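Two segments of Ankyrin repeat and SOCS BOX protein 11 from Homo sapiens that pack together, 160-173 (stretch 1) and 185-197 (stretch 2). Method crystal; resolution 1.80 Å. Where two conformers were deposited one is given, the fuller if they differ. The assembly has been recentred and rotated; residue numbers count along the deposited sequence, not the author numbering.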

# COMPACT_ATOMS: atom_id res chain seq x y z
N SER A 160 14.87 6.15 0.25
CA SER A 160 15.54 7.23 -0.49
C SER A 160 14.63 8.45 -0.57
O SER A 160 13.58 8.42 -1.20
CB SER A 160 15.92 6.76 -1.89
OG SER A 160 16.59 7.79 -2.60
N VAL A 161 15.06 9.53 0.08
CA VAL A 161 14.21 10.71 0.25
C VAL A 161 13.77 11.36 -1.06
O VAL A 161 12.66 11.89 -1.13
CB VAL A 161 14.92 11.77 1.14
CG1 VAL A 161 16.14 12.35 0.43
CG2 VAL A 161 13.95 12.87 1.54
N ASP A 162 14.61 11.30 -2.09
CA ASP A 162 14.32 11.98 -3.35
C ASP A 162 13.72 11.05 -4.42
O ASP A 162 13.39 11.49 -5.51
CB ASP A 162 15.58 12.64 -3.91
CG ASP A 162 16.01 13.87 -3.12
OD1 ASP A 162 15.13 14.66 -2.70
OD2 ASP A 162 17.23 14.04 -2.91
N HIS A 163 13.58 9.76 -4.10
CA HIS A 163 13.05 8.79 -5.05
C HIS A 163 11.52 8.77 -5.02
O HIS A 163 10.92 8.36 -4.02
CB HIS A 163 13.61 7.40 -4.74
CG HIS A 163 13.40 6.40 -5.83
ND1 HIS A 163 13.99 5.16 -5.83
CD2 HIS A 163 12.66 6.46 -6.97
CE1 HIS A 163 13.62 4.49 -6.90
NE2 HIS A 163 12.82 5.26 -7.61
N GLY A 164 10.90 9.23 -6.10
CA GLY A 164 9.46 9.35 -6.15
C GLY A 164 8.82 8.70 -7.36
O GLY A 164 8.82 7.47 -7.49
N GLN A 165 8.24 9.53 -8.23
CA GLN A 165 7.64 9.08 -9.49
C GLN A 165 8.41 9.73 -10.63
O GLN A 165 8.11 10.86 -11.03
CB GLN A 165 6.15 9.44 -9.54
CG GLN A 165 5.36 8.72 -10.62
CD GLN A 165 5.62 9.27 -12.01
OE1 GLN A 165 6.31 8.64 -12.82
NE2 GLN A 165 5.08 10.45 -12.29
N TRP A 166 9.39 8.99 -11.14
CA TRP A 166 10.42 9.50 -12.05
C TRP A 166 10.98 10.83 -11.53
O TRP A 166 11.70 10.82 -10.53
CB TRP A 166 9.88 9.63 -13.49
CG TRP A 166 11.00 9.87 -14.48
CD1 TRP A 166 12.19 9.20 -14.55
CD2 TRP A 166 11.05 10.87 -15.51
NE1 TRP A 166 12.97 9.71 -15.56
CE2 TRP A 166 12.30 10.74 -16.16
CE3 TRP A 166 10.17 11.86 -15.95
CZ2 TRP A 166 12.68 11.55 -17.22
CZ3 TRP A 166 10.55 12.68 -17.00
CH2 TRP A 166 11.79 12.52 -17.62
N LEU A 167 10.67 11.96 -12.17
CA LEU A 167 11.26 13.24 -11.76
C LEU A 167 10.46 13.97 -10.67
O LEU A 167 10.92 14.97 -10.13
CB LEU A 167 11.41 14.17 -12.96
CG LEU A 167 12.53 13.86 -13.96
CD1 LEU A 167 12.56 14.94 -15.02
CD2 LEU A 167 13.89 13.74 -13.29
N ASP A 168 9.27 13.47 -10.36
CA ASP A 168 8.46 14.04 -9.28
C ASP A 168 8.90 13.41 -7.96
O ASP A 168 8.64 12.23 -7.70
CB ASP A 168 6.97 13.79 -9.54
CG ASP A 168 6.08 14.92 -9.04
OD1 ASP A 168 6.35 16.09 -9.37
OD2 ASP A 168 5.09 14.63 -8.34
N THR A 169 9.61 14.18 -7.14
CA THR A 169 10.11 13.68 -5.87
C THR A 169 8.98 13.64 -4.85
O THR A 169 7.94 14.27 -5.05
CB THR A 169 11.27 14.54 -5.33
OG1 THR A 169 10.76 15.79 -4.84
CG2 THR A 169 12.32 14.81 -6.41
N PRO A 170 9.17 12.90 -3.74
CA PRO A 170 8.20 12.92 -2.64
C PRO A 170 7.91 14.34 -2.15
O PRO A 170 6.78 14.62 -1.74
CB PRO A 170 8.89 12.09 -1.56
CG PRO A 170 9.72 11.13 -2.33
CD PRO A 170 10.24 11.92 -3.50
N LEU A 171 8.91 15.22 -2.19
CA LEU A 171 8.71 16.60 -1.76
C LEU A 171 7.78 17.34 -2.73
O LEU A 171 6.96 18.14 -2.30
CB LEU A 171 10.05 17.33 -1.65
CG LEU A 171 9.99 18.73 -1.05
CD1 LEU A 171 9.68 18.68 0.45
CD2 LEU A 171 11.29 19.48 -1.30
N HIS A 172 7.90 17.07 -4.03
CA HIS A 172 6.99 17.65 -5.00
C HIS A 172 5.56 17.23 -4.71
O HIS A 172 4.64 18.05 -4.74
CB HIS A 172 7.36 17.25 -6.44
CG HIS A 172 8.55 17.96 -6.99
ND1 HIS A 172 9.76 17.34 -7.20
CD2 HIS A 172 8.71 19.25 -7.37
CE1 HIS A 172 10.62 18.22 -7.69
NE2 HIS A 172 10.01 19.38 -7.80
N ALA A 173 5.37 15.95 -4.42
CA ALA A 173 4.06 15.42 -4.07
C ALA A 173 3.53 16.09 -2.81
O ALA A 173 2.37 16.49 -2.76
CB ALA A 173 4.12 13.92 -3.88
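Stretch 2 185-197: LLTDYGANLKRRN

Stretch 2 leaves a helix at Tyr 189, turns at Gly 190, whose positive phi suits glycine, and runs extended but for a kink at Leu 193 and Lys 194. It follows stretch 1 in the same direction: the CA atoms of Val 161 and Ala 191 lie 5.7 Å apart, those of Leu 167 and Asn 197 4.8 Å.

Across the contact, the polar groups are met by two side-chain hydrogen bonds and by water; within each stretch, backbone bonds close the turns. Asn 192 N donates to Asp 162 OD1 (3.2 Å, nearly linear), while Asn 192 OD1 accepts from Lys 194 N and Arg 195 N, further along its own chain. At the far end Asn 197 ND2 donates to Asp 168 OD1 at 2.9 Å, and Asn 197 CB sits over the face of the His 172 ring. The ring is held at its edge: Thr 169 N donates to His 172 ND1, and Thr 169 OG1 caps the helix by accepting from His 172 N and, weakly, Leu 171 N.

Three waters add further bridges. One bridges Arg 195 NH2, Leu 167 O and Arg 196 O; another links Arg 195 NH1 to Asp 162 OD2, weakly at the aspartate; a third joins Asn 192 O and Thr 169 OG1. The apolar part is compact: Leu 186 CD1 meets Leu 171 CD1 at 3.8 Å, and Val 161 CG2 meets Ala 191 CB at 3.7 Å.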

# COMPACT_ATOMS: atom_id res chain seq x y z
N LEU A 185 9.67 16.79 7.73
CA LEU A 185 10.25 15.45 7.82
C LEU A 185 11.14 15.15 6.62
O LEU A 185 12.26 14.68 6.78
CB LEU A 185 9.16 14.38 7.94
CG LEU A 185 8.59 14.13 9.34
CD1 LEU A 185 7.32 13.30 9.24
CD2 LEU A 185 9.60 13.43 10.22
N LEU A 186 10.63 15.41 5.41
CA LEU A 186 11.42 15.22 4.20
C LEU A 186 12.68 16.08 4.21
O LEU A 186 13.77 15.60 3.90
CB LEU A 186 10.59 15.54 2.95
CG LEU A 186 9.48 14.56 2.58
CD1 LEU A 186 8.71 15.10 1.38
CD2 LEU A 186 10.04 13.18 2.27
N THR A 187 12.52 17.35 4.55
CA THR A 187 13.64 18.27 4.60
C THR A 187 14.67 17.81 5.64
O THR A 187 15.87 17.83 5.38
CB THR A 187 13.17 19.69 4.93
OG1 THR A 187 12.23 20.13 3.95
CG2 THR A 187 14.36 20.65 4.95
N ASP A 188 14.19 17.39 6.81
CA ASP A 188 15.08 16.91 7.87
C ASP A 188 15.91 15.71 7.42
O ASP A 188 17.03 15.50 7.90
CB ASP A 188 14.29 16.51 9.12
CG ASP A 188 13.71 17.70 9.87
OD1 ASP A 188 14.15 18.84 9.64
OD2 ASP A 188 12.82 17.47 10.71
N TYR A 189 15.36 14.92 6.49
CA TYR A 189 16.03 13.73 5.99
C TYR A 189 16.74 13.97 4.65
O TYR A 189 17.10 13.03 3.94
CB TYR A 189 15.03 12.58 5.86
CG TYR A 189 14.88 11.78 7.13
CD1 TYR A 189 13.98 12.15 8.10
CD2 TYR A 189 15.66 10.65 7.35
CE1 TYR A 189 13.84 11.43 9.27
CE2 TYR A 189 15.54 9.92 8.52
CZ TYR A 189 14.63 10.31 9.47
OH TYR A 189 14.50 9.58 10.62
N GLY A 190 16.95 15.25 4.32
CA GLY A 190 17.85 15.62 3.25
C GLY A 190 17.24 15.83 1.88
O GLY A 190 17.95 15.77 0.87
N ALA A 191 15.94 16.08 1.82
CA ALA A 191 15.28 16.33 0.54
C ALA A 191 15.89 17.54 -0.15
O ALA A 191 16.23 18.53 0.50
CB ALA A 191 13.80 16.52 0.74
N ASN A 192 16.04 17.45 -1.46
CA ASN A 192 16.55 18.55 -2.27
C ASN A 192 15.43 19.53 -2.61
O ASN A 192 14.57 19.24 -3.44
CB ASN A 192 17.19 18.01 -3.55
CG ASN A 192 17.93 19.08 -4.34
OD1 ASN A 192 17.49 20.22 -4.42
ND2 ASN A 192 19.05 18.70 -4.93
N LEU A 193 15.43 20.69 -1.96
CA LEU A 193 14.34 21.65 -2.12
C LEU A 193 14.40 22.43 -3.43
O LEU A 193 13.43 23.10 -3.79
CB LEU A 193 14.32 22.63 -0.94
CG LEU A 193 13.43 22.24 0.25
CD1 LEU A 193 13.98 21.02 0.96
CD2 LEU A 193 13.26 23.40 1.21
N LYS A 194 15.52 22.34 -4.14
CA LYS A 194 15.72 23.15 -5.33
C LYS A 194 15.39 22.42 -6.63
O LYS A 194 14.99 23.05 -7.61
CB LYS A 194 17.17 23.66 -5.37
CG LYS A 194 17.54 24.57 -4.19
CD LYS A 194 16.85 25.92 -4.27
CE LYS A 194 17.10 26.76 -3.02
NZ LYS A 194 18.52 27.19 -2.87
N ARG A 195 15.54 21.09 -6.66
CA ARG A 195 15.45 20.38 -7.93
C ARG A 195 14.05 20.43 -8.53
O ARG A 195 13.04 20.45 -7.82
CB ARG A 195 15.90 18.92 -7.77
CG ARG A 195 15.08 18.10 -6.81
CD ARG A 195 15.55 16.65 -6.84
NE ARG A 195 15.18 15.98 -8.08
CZ ARG A 195 15.50 14.73 -8.38
NH1 ARG A 195 16.21 13.99 -7.53
NH2 ARG A 195 15.11 14.21 -9.54
N ARG A 196 14.02 20.48 -9.86
CA ARG A 196 12.78 20.65 -10.60
C ARG A 196 12.30 19.33 -11.19
O ARG A 196 13.11 18.44 -11.47
CB ARG A 196 12.97 21.70 -11.70
CG ARG A 196 13.52 23.01 -11.17
CD ARG A 196 13.60 24.09 -12.23
NE ARG A 196 13.84 25.40 -11.63
CZ ARG A 196 12.89 26.19 -11.13
NH1 ARG A 196 11.62 25.82 -11.17
NH2 ARG A 196 13.21 27.36 -10.60
N ASN A 197 10.99 19.21 -11.39
CA ASN A 197 10.39 18.00 -11.93
C ASN A 197 10.18 18.09 -13.44
O ASN A 197 10.74 18.96 -14.10
CB ASN A 197 9.06 17.70 -11.21
CG ASN A 197 7.96 18.72 -11.52
OD1 ASN A 197 8.13 19.64 -12.31
ND2 ASN A 197 6.82 18.55 -10.87
O HOH W 1 18.12 14.82 -5.24
O HOH W 2 13.36 16.19 -10.18
O HOH W 3 12.80 17.69 -4.44